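Local coordinates for NalD (Pseudomonas aeruginosa PAO1, PDB 5DAJ), which acts as the secondary repressor of the MexAB-OprM multidrug efflux pump, and binds novobiocin, which induces expression of the pump, at residues T31-I36 with Q52-L57; E60-V65 with R106-I111; E94-L99 with L171-D176. All blocks are in the same frame, centred on the assembly; numbering follows the deposited sequence.

Contact 1. Residues T31-I36 with Q52-L57; sequences TSLEQI and QNKAHL
Lys54 reaches from the first turn of helix 54-63 to the loop that leads into helix 33-40: CB touches Leu33, 4.3 Å from its CD2, while the tip serves Thr31 O. CG stands anti to the backbone N (chi1 -161°), which sends the chain toward Thr31. A bend at chi3 (-69°) then brings CE within 3.2 Å of Thr31 O, and NZ donates to that same oxygen at 2.8 Å. The ammonium group comes from above the carbonyl plane, 31° out of it. It also bonds to Val28 O and forms a salt bridge with Glu121, so two main-chain carbonyls and one carboxylate gather round one ammonium group.

Helix 33-40, just beyond Thr31, opens the predicted helix-turn-helix of this TetR-family repressor, and helix 54-63 follows directly after that motif. Ser32 and Gln35 begin helix 33-40 with a capping box: Ser32 OG takes Gln35 N at 3.0 Å, while Gln35 OE1 takes Ser32 N. Asn53 caps the other helix, its OD1 accepting from His56 N at 2.8 Å.

Alongside the lysine's root, on the buried side, the contact is apolar. Leu33 and Leu57 run antiparallel alongside one another, methyl to methyl, with Leu33 CD2 3.9 Å from Leu57 CD1. Ile36 CD1 approaches that same Leu57 methyl at 4.3 Å, and Val47 and Tyr48 of helix 44-51 pack on Leu33.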
loop_
_atom_site.group_PDB
_atom_site.type_symbol
_atom_site.label_atom_id
_atom_site.label_comp_id
_atom_site.label_asym_id
_atom_site.label_seq_id
_atom_site.Cartn_x
_atom_site.Cartn_y
_atom_site.Cartn_z
ATOM N N THR A 31 20.451 5.520 3.780
ATOM C CA THR A 31 21.239 5.967 2.630
ATOM C C THR A 31 21.403 7.484 2.676
ATOM O O THR A 31 20.423 8.235 2.618
ATOM C CB THR A 31 20.590 5.586 1.287
ATOM O OG1 THR A 31 20.406 4.169 1.241
ATOM C CG2 THR A 31 21.477 6.008 0.105
ATOM N N SER A 32 22.655 7.919 2.750
ATOM C CA SER A 32 22.994 9.336 2.795
ATOM C C SER A 32 23.388 9.850 1.416
ATOM O O SER A 32 23.659 9.075 0.491
ATOM C CB SER A 32 24.158 9.558 3.759
ATOM O OG SER A 32 25.352 9.018 3.224
ATOM N N LEU A 33 23.419 11.170 1.291
ATOM C CA LEU A 33 23.843 11.813 0.051
ATOM C C LEU A 33 25.339 11.598 -0.183
ATOM O O LEU A 33 25.778 11.520 -1.334
ATOM C CB LEU A 33 23.504 13.309 0.060
ATOM C CG LEU A 33 22.004 13.637 0.101
ATOM C CD1 LEU A 33 21.769 15.114 0.362
ATOM C CD2 LEU A 33 21.298 13.217 -1.167
ATOM N N GLU A 34 26.107 11.532 0.907
ATOM C CA GLU A 34 27.546 11.232 0.854
ATOM C C GLU A 34 27.794 9.852 0.243
ATOM O O GLU A 34 28.598 9.699 -0.674
ATOM C CB GLU A 34 28.171 11.318 2.249
ATOM C CG GLU A 34 29.692 11.152 2.259
ATOM C CD GLU A 34 30.330 11.458 3.608
ATOM O OE1 GLU A 34 29.674 11.236 4.653
ATOM O OE2 GLU A 34 31.500 11.913 3.623
ATOM N N GLN A 35 27.061 8.866 0.740
ATOM C CA GLN A 35 27.134 7.483 0.241
ATOM C C GLN A 35 26.736 7.355 -1.231
ATOM O O GLN A 35 27.324 6.569 -1.981
ATOM C CB GLN A 35 26.247 6.572 1.076
ATOM C CG GLN A 35 26.795 6.305 2.467
ATOM C CD GLN A 35 25.779 5.659 3.396
ATOM O OE1 GLN A 35 24.594 5.984 3.361
ATOM N NE2 GLN A 35 26.247 4.769 4.258
ATOM N N ILE A 36 25.727 8.122 -1.634
ATOM C CA ILE A 36 25.274 8.154 -3.035
ATOM C C ILE A 36 26.373 8.709 -3.936
ATOM O O ILE A 36 26.669 8.144 -4.989
ATOM C CB ILE A 36 23.984 8.986 -3.198
ATOM C CG1 ILE A 36 22.805 8.233 -2.568
ATOM C CG2 ILE A 36 23.668 9.257 -4.670
ATOM C CD1 ILE A 36 21.602 9.106 -2.269
ATOM N N GLN A 52 19.907 19.261 -4.421
ATOM C CA GLN A 52 19.632 20.057 -3.196
ATOM C C GLN A 52 19.509 19.252 -1.905
ATOM O O GLN A 52 20.300 19.437 -0.977
ATOM C CB GLN A 52 18.413 20.943 -3.374
ATOM C CG GLN A 52 18.598 22.047 -4.409
ATOM C CD GLN A 52 18.105 21.628 -5.774
ATOM O OE1 GLN A 52 16.891 21.484 -5.994
ATOM N NE2 GLN A 52 19.032 21.427 -6.708
ATOM N N ASN A 53 18.520 18.372 -1.849
ATOM C CA ASN A 53 18.311 17.516 -0.691
ATOM C C ASN A 53 17.822 16.133 -1.091
ATOM O O ASN A 53 17.442 15.901 -2.240
ATOM C CB ASN A 53 17.321 18.194 0.259
ATOM C CG ASN A 53 15.967 18.443 -0.390
ATOM O OD1 ASN A 53 15.219 17.509 -0.643
ATOM N ND2 ASN A 53 15.637 19.705 -0.634
ATOM N N LYS A 54 17.782 15.236 -0.111
ATOM C CA LYS A 54 17.396 13.840 -0.342
ATOM C C LYS A 54 15.970 13.698 -0.880
ATOM O O LYS A 54 15.710 12.861 -1.738
ATOM C CB LYS A 54 17.552 13.001 0.943
ATOM C CG LYS A 54 17.611 11.500 0.674
ATOM C CD LYS A 54 17.404 10.654 1.910
ATOM C CE LYS A 54 18.554 10.759 2.875
ATOM N NZ LYS A 54 18.432 9.727 3.941
ATOM N N ALA A 55 15.045 14.485 -0.338
ATOM C CA ALA A 55 13.618 14.430 -0.729
ATOM C C ALA A 55 13.416 14.800 -2.182
ATOM O O ALA A 55 12.633 14.165 -2.888
ATOM C CB ALA A 55 12.772 15.335 0.155
ATOM N N HIS A 56 14.122 15.838 -2.613
ATOM C CA HIS A 56 14.052 16.293 -3.999
ATOM C C HIS A 56 14.673 15.277 -4.942
ATOM O O HIS A 56 14.162 15.066 -6.034
ATOM C CB HIS A 56 14.751 17.630 -4.178
ATOM C CG HIS A 56 14.532 18.249 -5.523
ATOM N ND1 HIS A 56 15.562 18.480 -6.409
ATOM C CD2 HIS A 56 13.403 18.667 -6.144
ATOM C CE1 HIS A 56 15.081 19.031 -7.509
ATOM N NE2 HIS A 56 13.774 19.152 -7.375
ATOM N N LEU A 57 15.781 14.674 -4.507
ATOM C CA LEU A 57 16.448 13.606 -5.257
ATOM C C LEU A 57 15.474 12.455 -5.484
ATOM O O LEU A 57 15.248 12.017 -6.611
ATOM C CB LEU A 57 17.682 13.102 -4.507
ATOM C CG LEU A 57 18.637 12.208 -5.300
ATOM C CD1 LEU A 57 20.048 12.307 -4.746
ATOM C CD2 LEU A 57 18.202 10.748 -5.314
#

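Contact 2. Residues E60-V65 with R106-I111; sequences EMLNQV and RRILTI
The backbones of 60-65 and 106-111 come nearest at Leu62 and Ile108, whose CA atoms are 6.8 Å apart, with the C-terminal part of helix 54-63 and the residues up to Val65 lying against helix 103-114.

Ile108 is the hub. Its CG1 is anti to the carbonyl carbon (chi1 -71°) and its CG2 anti to the backbone N, so the two branches spread over different neighbours. CG2 meets the tip of Leu62, CD2, at 3.7 Å, the two side chains crossing obliquely. CD1 reaches further, among CG of Met61 (a selenomethionine here), CG2 of Val65 at 3.9 Å, and NE2 of Gln64 at 3.7 Å. The Gln64 chain crosses that of Ile108 at about a right angle, whereas Val65 runs antiparallel alongside it. Met61 is extended up to a bend at chi3 (-82°), which sets SE 4.1 Å from CD1 of Ile111, one turn along helix 103-114. Val65 CG1 also faces Leu109, which packs on Phe174 of helix 159-179.

At the margin of this apolar patch Gln64 turns its amide back on its own backbone. NE2 donates to Met61 O at 3.1 Å, in the carbonyl plane and on a lone pair, and that oxygen also accepts from Gln64 N. Two bonds thus grip one carbonyl and fix the amide beside the Ile108 methyl.

No hydrogen bond crosses between the segments, so helix 54-63, which in the TetR family links the DNA-binding and C-terminal parts, is held here by van der Waals contact among apolar side chains, chiefly round Ile108.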
loop_
_atom_site.group_PDB
_atom_site.type_symbol
_atom_site.label_atom_id
_atom_site.label_comp_id
_atom_site.label_asym_id
_atom_site.label_seq_id
_atom_site.Cartn_x
_atom_site.Cartn_y
_atom_site.Cartn_z
ATOM N N GLU A 60 12.753 13.398 -8.007
ATOM C CA GLU A 60 13.282 13.365 -9.371
ATOM C C GLU A 60 13.391 11.932 -9.869
ATOM O O GLU A 60 13.158 11.658 -11.046
ATOM C CB GLU A 60 14.660 14.037 -9.439
ATOM C CG GLU A 60 14.625 15.547 -9.282
ATOM C CD GLU A 60 13.883 16.245 -10.410
ATOM O OE1 GLU A 60 14.279 16.082 -11.587
ATOM O OE2 GLU A 60 12.880 16.936 -10.108
HETATM N N MSE A 61 13.726 11.025 -8.958
HETATM C CA MSE A 61 13.823 9.603 -9.278
HETATM C C MSE A 61 12.466 9.066 -9.670
HETATM O O MSE A 61 12.307 8.448 -10.718
HETATM C CB MSE A 61 14.397 8.819 -8.096
HETATM C CG MSE A 61 14.655 7.353 -8.433
HETATM SE SE MSE A 61 15.168 6.382 -6.802
HETATM C CE MSE A 61 17.010 7.003 -6.948
ATOM N N LEU A 62 11.459 9.335 -8.863
ATOM C CA LEU A 62 10.107 8.896 -9.147
ATOM C C LEU A 62 9.561 9.433 -10.441
ATOM O O LEU A 62 8.859 8.776 -11.137
ATOM C CB LEU A 62 9.191 9.304 -8.034
ATOM C CG LEU A 62 9.455 8.604 -6.728
ATOM C CD1 LEU A 62 8.760 9.345 -5.622
ATOM C CD2 LEU A 62 8.939 7.198 -6.798
ATOM N N ASN A 63 9.881 10.657 -10.746
ATOM C CA ASN A 63 9.474 11.300 -12.006
ATOM C C ASN A 63 9.880 10.537 -13.255
ATOM O O ASN A 63 9.165 10.582 -14.254
ATOM C CB ASN A 63 10.058 12.710 -12.114
ATOM C CG ASN A 63 9.283 13.735 -11.336
ATOM O OD1 ASN A 63 8.238 13.448 -10.743
ATOM N ND2 ASN A 63 9.800 14.962 -11.332
ATOM N N GLN A 64 11.017 9.839 -13.187
ATOM C CA GLN A 64 11.491 8.979 -14.289
ATOM C C GLN A 64 10.458 7.913 -14.693
ATOM O O GLN A 64 10.493 7.405 -15.809
ATOM C CB GLN A 64 12.794 8.257 -13.904
ATOM C CG GLN A 64 14.004 9.145 -13.594
ATOM C CD GLN A 64 15.213 8.364 -13.078
ATOM O OE1 GLN A 64 16.285 8.376 -13.683
ATOM N NE2 GLN A 64 15.040 7.679 -11.955
ATOM N N VAL A 65 9.550 7.597 -13.771
ATOM C CA VAL A 65 8.618 6.463 -13.852
ATOM C C VAL A 65 7.114 6.832 -13.849
ATOM O O VAL A 65 6.259 5.978 -14.107
ATOM C CB VAL A 65 9.001 5.472 -12.714
ATOM C CG1 VAL A 65 7.805 4.863 -11.970
ATOM C CG2 VAL A 65 9.930 4.408 -13.276
ATOM N N ARG A 106 9.664 -1.259 -11.702
ATOM C CA ARG A 106 9.555 -2.224 -10.609
ATOM C C ARG A 106 10.509 -1.835 -9.478
ATOM O O ARG A 106 10.077 -1.719 -8.334
ATOM C CB ARG A 106 9.849 -3.646 -11.092
ATOM C CG ARG A 106 9.599 -4.736 -10.054
ATOM C CD ARG A 106 10.232 -6.051 -10.465
ATOM N NE ARG A 106 10.072 -6.321 -11.903
ATOM C CZ ARG A 106 11.051 -6.625 -12.763
ATOM N NH1 ARG A 106 12.321 -6.761 -12.374
ATOM N NH2 ARG A 106 10.745 -6.824 -14.042
ATOM N N ARG A 107 11.774 -1.604 -9.818
ATOM C CA ARG A 107 12.804 -1.247 -8.829
ATOM C C ARG A 107 12.443 0.019 -8.029
ATOM O O ARG A 107 12.462 0.011 -6.795
ATOM C CB ARG A 107 14.178 -1.077 -9.493
ATOM C CG ARG A 107 14.783 -2.382 -10.007
ATOM C CD ARG A 107 16.019 -2.166 -10.886
ATOM N NE ARG A 107 17.058 -1.369 -10.230
ATOM C CZ ARG A 107 18.022 -1.833 -9.429
ATOM N NH1 ARG A 107 18.143 -3.127 -9.155
ATOM N NH2 ARG A 107 18.890 -0.986 -8.888
ATOM N N ILE A 108 12.085 1.077 -8.744
ATOM C CA ILE A 108 11.765 2.364 -8.127
ATOM C C ILE A 108 10.488 2.302 -7.274
ATOM O O ILE A 108 10.436 2.891 -6.193
ATOM C CB ILE A 108 11.666 3.489 -9.183
ATOM C CG1 ILE A 108 13.071 3.813 -9.712
ATOM C CG2 ILE A 108 11.041 4.750 -8.593
ATOM C CD1 ILE A 108 13.098 4.671 -10.957
ATOM N N LEU A 109 9.463 1.610 -7.761
ATOM C CA LEU A 109 8.217 1.462 -6.993
ATOM C C LEU A 109 8.392 0.579 -5.767
ATOM O O LEU A 109 7.744 0.824 -4.746
ATOM C CB LEU A 109 7.064 0.943 -7.849
ATOM C CG LEU A 109 6.520 1.933 -8.872
ATOM C CD1 LEU A 109 5.412 1.257 -9.647
ATOM C CD2 LEU A 109 5.987 3.209 -8.252
ATOM N N THR A 110 9.274 -0.417 -5.849
ATOM C CA THR A 110 9.617 -1.233 -4.667
ATOM C C THR A 110 10.283 -0.331 -3.632
ATOM O O THR A 110 10.034 -0.473 -2.436
ATOM C CB THR A 110 10.598 -2.434 -5.014
ATOM O OG1 THR A 110 10.075 -3.260 -6.053
ATOM C CG2 THR A 110 10.921 -3.375 -3.865
ATOM N N ILE A 111 11.098 0.619 -4.083
ATOM C CA ILE A 111 11.679 1.598 -3.150
ATOM C C ILE A 111 10.574 2.418 -2.475
ATOM O O ILE A 111 10.533 2.533 -1.245
ATOM C CB ILE A 111 12.663 2.566 -3.835
ATOM C CG1 ILE A 111 13.925 1.830 -4.266
ATOM C CG2 ILE A 111 13.033 3.692 -2.888
ATOM C CD1 ILE A 111 14.756 2.596 -5.266
#

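Contact 3. Residues E94-L99 with L171-D176; sequences EAVQSL and LGLFND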
loop_
_atom_site.group_PDB
_atom_site.type_symbol
_atom_site.label_atom_id
_atom_site.label_comp_id
_atom_site.label_asym_id
_atom_site.label_seq_id
_atom_site.Cartn_x
_atom_site.Cartn_y
_atom_site.Cartn_z
ATOM N N GLU A 94 -2.673 -2.154 -18.171
ATOM C CA GLU A 94 -1.281 -1.918 -18.582
ATOM C C GLU A 94 -0.374 -1.539 -17.415
ATOM O O GLU A 94 0.786 -1.973 -17.344
ATOM C CB GLU A 94 -1.214 -0.828 -19.645
ATOM C CG GLU A 94 -1.840 -1.233 -20.972
ATOM C CD GLU A 94 -1.847 -0.109 -21.989
ATOM O OE1 GLU A 94 -1.162 0.914 -21.761
ATOM O OE2 GLU A 94 -2.533 -0.261 -23.028
ATOM N N ALA A 95 -0.903 -0.722 -16.511
ATOM C CA ALA A 95 -0.168 -0.340 -15.298
ATOM C C ALA A 95 0.243 -1.585 -14.505
ATOM O O ALA A 95 1.415 -1.736 -14.136
ATOM C CB ALA A 95 -1.010 0.583 -14.429
ATOM N N VAL A 96 -0.725 -2.471 -14.263
ATOM C CA VAL A 96 -0.472 -3.712 -13.522
ATOM C C VAL A 96 0.524 -4.586 -14.287
ATOM O O VAL A 96 1.486 -5.090 -13.712
ATOM C CB VAL A 96 -1.769 -4.502 -13.231
ATOM C CG1 VAL A 96 -1.471 -5.890 -12.666
ATOM C CG2 VAL A 96 -2.645 -3.738 -12.255
ATOM N N GLN A 97 0.287 -4.747 -15.582
ATOM C CA GLN A 97 1.188 -5.520 -16.444
ATOM C C GLN A 97 2.621 -4.947 -16.551
ATOM O O GLN A 97 3.572 -5.702 -16.719
ATOM C CB GLN A 97 0.585 -5.662 -17.833
ATOM C CG GLN A 97 -0.614 -6.593 -17.867
ATOM C CD GLN A 97 -1.181 -6.779 -19.257
ATOM O OE1 GLN A 97 -1.193 -5.853 -20.060
ATOM N NE2 GLN A 97 -1.654 -7.982 -19.551
ATOM N N SER A 98 2.769 -3.627 -16.435
ATOM C CA SER A 98 4.099 -2.956 -16.460
ATOM C C SER A 98 5.058 -3.391 -15.338
ATOM O O SER A 98 6.288 -3.269 -15.475
ATOM C CB SER A 98 3.957 -1.436 -16.405
ATOM O OG SER A 98 3.588 -1.008 -15.109
ATOM N N LEU A 99 4.491 -3.886 -14.235
ATOM C CA LEU A 99 5.275 -4.455 -13.120
ATOM C C LEU A 99 6.297 -5.500 -13.558
ATOM O O LEU A 99 7.377 -5.589 -12.984
ATOM C CB LEU A 99 4.354 -5.098 -12.081
ATOM C CG LEU A 99 3.547 -4.148 -11.206
ATOM C CD1 LEU A 99 2.452 -4.911 -10.473
ATOM C CD2 LEU A 99 4.459 -3.443 -10.222
ATOM N N LEU A 171 -3.609 0.405 -6.332
ATOM C CA LEU A 171 -2.558 0.634 -5.347
ATOM C C LEU A 171 -2.264 -0.628 -4.552
ATOM O O LEU A 171 -1.106 -0.962 -4.319
ATOM C CB LEU A 171 -2.958 1.750 -4.389
ATOM C CG LEU A 171 -1.986 2.081 -3.263
ATOM C CD1 LEU A 171 -0.642 2.548 -3.797
ATOM C CD2 LEU A 171 -2.590 3.139 -2.363
ATOM N N GLY A 172 -3.328 -1.307 -4.134
ATOM C CA GLY A 172 -3.223 -2.541 -3.368
ATOM C C GLY A 172 -2.544 -3.666 -4.128
ATOM O O GLY A 172 -1.708 -4.375 -3.577
ATOM N N LEU A 173 -2.896 -3.816 -5.398
ATOM C CA LEU A 173 -2.267 -4.817 -6.260
ATOM C C LEU A 173 -0.761 -4.588 -6.396
ATOM O O LEU A 173 0.026 -5.525 -6.271
ATOM C CB LEU A 173 -2.911 -4.832 -7.648
ATOM C CG LEU A 173 -4.337 -5.370 -7.712
ATOM C CD1 LEU A 173 -4.910 -5.102 -9.090
ATOM C CD2 LEU A 173 -4.390 -6.852 -7.396
ATOM N N PHE A 174 -0.388 -3.337 -6.652
ATOM C CA PHE A 174 1.023 -2.920 -6.693
ATOM C C PHE A 174 1.709 -3.259 -5.378
ATOM O O PHE A 174 2.762 -3.885 -5.358
ATOM C CB PHE A 174 1.156 -1.416 -6.954
ATOM C CG PHE A 174 1.135 -1.044 -8.410
ATOM C CD1 PHE A 174 0.110 -1.461 -9.232
ATOM C CD2 PHE A 174 2.138 -0.241 -8.951
ATOM C CE1 PHE A 174 0.093 -1.110 -10.571
ATOM C CE2 PHE A 174 2.131 0.119 -10.290
ATOM C CZ PHE A 174 1.100 -0.314 -11.102
ATOM N N ASN A 175 1.074 -2.876 -4.284
ATOM C CA ASN A 175 1.635 -3.076 -2.951
ATOM C C ASN A 175 1.826 -4.557 -2.617
ATOM O O ASN A 175 2.907 -4.969 -2.196
ATOM C CB ASN A 175 0.748 -2.433 -1.884
ATOM C CG ASN A 175 1.544 -1.883 -0.736
ATOM O OD1 ASN A 175 1.823 -2.593 0.230
ATOM N ND2 ASN A 175 1.922 -0.614 -0.831
ATOM N N ASP A 176 0.759 -5.336 -2.808
ATOM C CA ASP A 176 0.785 -6.789 -2.572
ATOM C C ASP A 176 1.867 -7.458 -3.401
ATOM O O ASP A 176 2.685 -8.209 -2.869
ATOM C CB ASP A 176 -0.573 -7.451 -2.879
ATOM C CG ASP A 176 -1.409 -7.729 -1.635
ATOM O OD1 ASP A 176 -0.877 -7.730 -0.511
ATOM O OD2 ASP A 176 -2.626 -7.969 -1.784
#
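The Phe174 ring reaches from helix 159-179 toward helix 84-101, and most of the contact is arranged round it. Its CG is anti to the carbonyl carbon (chi1 -86°), so the ring leans across the gap between two nearly parallel helices whose segment axes are 10.4 Å apart and 7° from parallel. Leu99 comes over one face: its CD2 stands 4.1 Å above the ring plane, displaced toward the rim, and lies nearest to CD2 of Phe174. At the far end of the ring, CZ approaches Ala95 O obliquely at 3.4 Å and Ala95 CB at 4.0 Å.

Val96 takes the neighbouring place. Its CG2, anti to the carbonyl carbon, is shared between CE1 of Phe174 at 4.2 Å and CD1 of Leu173 at 4.1 Å, crossing both side chains obliquely. Leu173 also packs on Leu193 and Leu194 of helix 186-201 and on Ala168 of the second subunit. Asp176, one turn on, accepts from His167 of that subunit, placing helix 159-179 between the core of its own chain and the dimer interface, as is usual in TetR-family dimers.

Ala95 O, beside the ring tip, is also the acceptor of Ser98 OG, which lies in the carbonyl plane on a lone pair. That carbonyl has a polar partner within its own helix, and contact between the segments is left to dispersion and hydrophobic burial, largely round one aromatic ring.

How the contacts relate
The three contacts trace a route from the predicted DNA-binding motif to the dimer-forming region. Contacts 1 and 2 use opposite ends of helix 54-63, with centres 15 Å apart and no touch beyond chain continuity. Contacts 2 and 3, 13 Å apart between centres, do meet: Leu109 CD1 packs on Phe174 CE2 at 3.5 Å, and Arg106 NE probably bonds to Leu99 O at 3.0 Å. Contact 1 lies 27 Å from contact 3, centre to centre; with nearest atoms about 18 Å apart, they do not touch. In TetR-family repressors, ligand binding in the C-terminal region typically repositions the DNA-binding domains; contact 2 lies where such a relay could pass, though these contacts do not define where novobiocin sits.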